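Local coordinates for protein MDM10 isoform 1 (Saccharomyces cerevisiae, PDB 7BTX) that helps tether the endoplasmic reticulum to mitochondria as part of the ERMES complex and takes part in late assembly steps of the outer-membrane TOM complex, at residues N22-I27 and R209-F214. Sequence-based numbering, arbitrary orientation.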
ATOM      1  N   ASN D  22      18.526   6.695  41.383  1.00 64.94           N
ATOM      2  CA  ASN D  22      17.977   5.836  42.419  1.00 64.94           C
ATOM      3  C   ASN D  22      16.670   5.168  42.016  1.00 64.94           C
ATOM      4  O   ASN D  22      16.015   4.570  42.872  1.00 64.94           O
ATOM      5  CB  ASN D  22      17.770   6.632  43.707  1.00 64.94           C
ATOM      6  CG  ASN D  22      19.035   6.767  44.513  1.00 64.94           C
ATOM      7  OD1 ASN D  22      19.617   7.849  44.597  1.00 64.94           O
ATOM      8  ND2 ASN D  22      19.464   5.673  45.128  1.00 64.94           N
ATOM      9  N   SER D  23      16.264   5.242  40.753  1.00 62.68           N
ATOM     10  CA  SER D  23      15.003   4.641  40.342  1.00 62.68           C
ATOM     11  C   SER D  23      15.215   3.174  40.005  1.00 62.68           C
ATOM     12  O   SER D  23      16.297   2.785  39.558  1.00 62.68           O
ATOM     13  CB  SER D  23      14.431   5.388  39.144  1.00 62.68           C
ATOM     14  OG  SER D  23      13.154   4.886  38.795  1.00 62.68           O
ATOM     15  N   TYR D  24      14.182   2.357  40.208  1.00 60.01           N
ATOM     16  CA  TYR D  24      14.247   0.951  39.830  1.00 60.01           C
ATOM     17  C   TYR D  24      13.767   0.767  38.394  1.00 60.01           C
ATOM     18  O   TYR D  24      12.913  -0.076  38.110  1.00 60.01           O
ATOM     19  CB  TYR D  24      13.415   0.103  40.798  1.00 60.01           C
ATOM     20  CG  TYR D  24      13.729  -1.375  40.775  1.00 60.01           C
ATOM     21  CD1 TYR D  24      14.941  -1.850  41.241  1.00 60.01           C
ATOM     22  CD2 TYR D  24      12.804  -2.295  40.294  1.00 60.01           C
ATOM     23  CE1 TYR D  24      15.229  -3.196  41.217  1.00 60.01           C
ATOM     24  CE2 TYR D  24      13.086  -3.640  40.262  1.00 60.01           C
ATOM     25  CZ  TYR D  24      14.296  -4.086  40.725  1.00 60.01           C
ATOM     26  OH  TYR D  24      14.575  -5.430  40.696  1.00 60.01           O
ATOM     27  N   GLU D  25      14.287   1.576  37.478  1.00 63.84           N
ATOM     28  CA  GLU D  25      14.148   1.302  36.058  1.00 63.84           C
ATOM     29  C   GLU D  25      15.457   1.689  35.395  1.00 63.84           C
ATOM     30  O   GLU D  25      15.662   1.452  34.201  1.00 63.84           O
ATOM     31  CB  GLU D  25      12.967   2.063  35.461  1.00 63.84           C
ATOM     32  CG  GLU D  25      12.971   3.543  35.766  1.00 63.84           C
ATOM     33  CD  GLU D  25      11.957   4.310  34.951  1.00 63.84           C
ATOM     34  OE1 GLU D  25      11.285   3.692  34.100  1.00 63.84           O
ATOM     35  OE2 GLU D  25      11.829   5.533  35.163  1.00 63.84           O
ATOM     36  N   ASP D  26      16.350   2.278  36.187  1.00 61.95           N
ATOM     37  CA  ASP D  26      17.684   2.650  35.746  1.00 61.95           C
ATOM     38  C   ASP D  26      18.732   1.902  36.548  1.00 61.95           C
ATOM     39  O   ASP D  26      19.877   2.352  36.655  1.00 61.95           O
ATOM     40  CB  ASP D  26      17.907   4.154  35.870  1.00 61.95           C
ATOM     41  CG  ASP D  26      17.037   4.954  34.927  1.00 61.95           C
ATOM     42  OD1 ASP D  26      16.082   5.600  35.403  1.00 61.95           O
ATOM     43  OD2 ASP D  26      17.311   4.946  33.710  1.00 61.95           O
ATOM     44  N   ILE D  27      18.352   0.769  37.132  1.00 60.78           N
ATOM     45  CA  ILE D  27      19.272  -0.036  37.924  1.00 60.78           C
ATOM     46  C   ILE D  27      20.068  -0.922  36.973  1.00 60.78           C
ATOM     47  O   ILE D  27      21.285  -1.067  37.118  1.00 60.78           O
ATOM     48  CB  ILE D  27      18.517  -0.819  39.022  1.00 60.78           C
ATOM     49  CG1 ILE D  27      19.454  -1.720  39.814  1.00 60.78           C
ATOM     50  CG2 ILE D  27      17.295  -1.569  38.481  1.00 60.78           C
ATOM     51  CD1 ILE D  27      18.974  -1.982  41.208  1.00 60.78           C
ATOM     52  N   ARG D 209       7.651  -0.145  43.653  1.00 51.68           N
ATOM     53  CA  ARG D 209       9.086  -0.271  43.466  1.00 51.68           C
ATOM     54  C   ARG D 209       9.767   0.346  44.668  1.00 51.68           C
ATOM     55  O   ARG D 209       9.195   1.205  45.336  1.00 51.68           O
ATOM     56  CB  ARG D 209       9.597   0.435  42.209  1.00 51.68           C
ATOM     57  CG  ARG D 209       9.132  -0.112  40.886  1.00 51.68           C
ATOM     58  CD  ARG D 209       9.826   0.657  39.780  1.00 51.68           C
ATOM     59  NE  ARG D 209       9.066   0.681  38.538  1.00 51.68           N
ATOM     60  CZ  ARG D 209       9.006   1.732  37.729  1.00 51.68           C
ATOM     61  NH1 ARG D 209       8.292   1.675  36.616  1.00 51.68           N
ATOM     62  NH2 ARG D 209       9.652   2.842  38.041  1.00 51.68           N
ATOM     63  N   VAL D 210      10.994  -0.085  44.928  1.00 51.46           N
ATOM     64  CA  VAL D 210      11.808   0.493  45.989  1.00 51.46           C
ATOM     65  C   VAL D 210      13.259   0.234  45.622  1.00 51.46           C
ATOM     66  O   VAL D 210      13.570  -0.765  44.972  1.00 51.46           O
ATOM     67  CB  VAL D 210      11.424  -0.075  47.375  1.00 51.46           C
ATOM     68  CG1 VAL D 210      11.663  -1.570  47.465  1.00 51.46           C
ATOM     69  CG2 VAL D 210      12.124   0.669  48.508  1.00 51.46           C
ATOM     70  N   LEU D 211      14.143   1.164  45.951  1.00 56.76           N
ATOM     71  CA  LEU D 211      15.569   1.001  45.720  1.00 56.76           C
ATOM     72  C   LEU D 211      16.302   1.592  46.911  1.00 56.76           C
ATOM     73  O   LEU D 211      16.516   2.805  46.974  1.00 56.76           O
ATOM     74  CB  LEU D 211      15.988   1.664  44.410  1.00 56.76           C
ATOM     75  CG  LEU D 211      17.397   1.431  43.861  1.00 56.76           C
ATOM     76  CD1 LEU D 211      17.334   1.327  42.366  1.00 56.76           C
ATOM     77  CD2 LEU D 211      18.332   2.565  44.224  1.00 56.76           C
ATOM     78  N   HIS D 212      16.677   0.738  47.854  1.00 61.56           N
ATOM     79  CA  HIS D 212      17.281   1.177  49.106  1.00 61.56           C
ATOM     80  C   HIS D 212      18.788   1.253  48.911  1.00 61.56           C
ATOM     81  O   HIS D 212      19.485   0.242  48.909  1.00 61.56           O
ATOM     82  CB  HIS D 212      16.910   0.242  50.247  1.00 61.56           C
ATOM     83  CG  HIS D 212      17.232   0.793  51.599  1.00 61.56           C
ATOM     84  ND1 HIS D 212      16.259   1.157  52.502  1.00 61.56           N
ATOM     85  CD2 HIS D 212      18.417   1.041  52.203  1.00 61.56           C
ATOM     86  CE1 HIS D 212      16.831   1.608  53.603  1.00 61.56           C
ATOM     87  NE2 HIS D 212      18.141   1.548  53.447  1.00 61.56           N
ATOM     88  N   ASN D 213      19.289   2.468  48.760  1.00 64.71           N
ATOM     89  CA  ASN D 213      20.722   2.680  48.671  1.00 64.71           C
ATOM     90  C   ASN D 213      21.369   2.525  50.044  1.00 64.71           C
ATOM     91  O   ASN D 213      20.850   2.997  51.058  1.00 64.71           O
ATOM     92  CB  ASN D 213      21.003   4.068  48.102  1.00 64.71           C
ATOM     93  CG  ASN D 213      22.440   4.247  47.682  1.00 64.71           C
ATOM     94  OD1 ASN D 213      23.207   3.290  47.627  1.00 64.71           O
ATOM     95  ND2 ASN D 213      22.816   5.481  47.374  1.00 64.71           N
ATOM     96  N   PHE D 214      22.507   1.842  50.072  1.00 64.90           N
ATOM     97  CA  PHE D 214      23.348   1.715  51.256  1.00 64.90           C
ATOM     98  C   PHE D 214      24.643   2.491  51.033  1.00 64.90           C
ATOM     99  O   PHE D 214      24.817   3.158  50.010  1.00 64.90           O
ATOM    100  CB  PHE D 214      23.660   0.248  51.572  1.00 64.90           C
ATOM    101  CG  PHE D 214      22.451  -0.596  51.852  1.00 64.90           C
ATOM    102  CD1 PHE D 214      21.812  -0.529  53.074  1.00 64.90           C
ATOM    103  CD2 PHE D 214      21.979  -1.485  50.904  1.00 64.90           C
ATOM    104  CE1 PHE D 214      20.705  -1.321  53.337  1.00 64.90           C
ATOM    105  CE2 PHE D 214      20.876  -2.278  51.159  1.00 64.90           C
ATOM    106  CZ  PHE D 214      20.239  -2.195  52.375  1.00 64.90           C
TER
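L211 pushes its branched end into the turn made by N22-I27, overlapping the carbonyl oxygens of N22 and S23 as well as the ends of N22 and I27 and the ring edge of Y24. CG of L211 lies anti to the backbone N (chi1 -171°), on the side of the N22-I27 turn. L211 CD1 sits 3.9 Å from CD1 of I27, the two side chains lying alongside and pointing opposite ways, and 4.1 Å from CD1 of Y24, near the plane of the ring and at its edge. On the other branch, ND2 of N22 comes to 3.4 Å from L211 CD2, the asparagine crossing the leucine at about a right angle. An inverse gamma turn is centred on Y24, whose OH is hydrogen-bonded to T251 and S249. In this mitochondrial outer-membrane beta-barrel, the contact sets the loop between helices 5-16 and 30-33 against strand 209-211, which pairs with strand 230-240 of the wall. No hydrogen bond joins the two segments. R209 passes the base of Y24, with its CD 3.8 Å from Y24 CB and at the edge of the ring, and its chain stays extended to NE. Beyond that, CB of E25 lies over one face of the guanidinium, while OE1 of E25 stands 4.3 Å from NH2 of R209, far off the guanidinium plane, a proximity of charges alone. The salt bridge of NH2 goes instead to E196 on strand 194-199. An alanine at R209 would probably leave the E196 carboxylate without its charged mate and open a gap beside CB and the carbonyl oxygen of Y24.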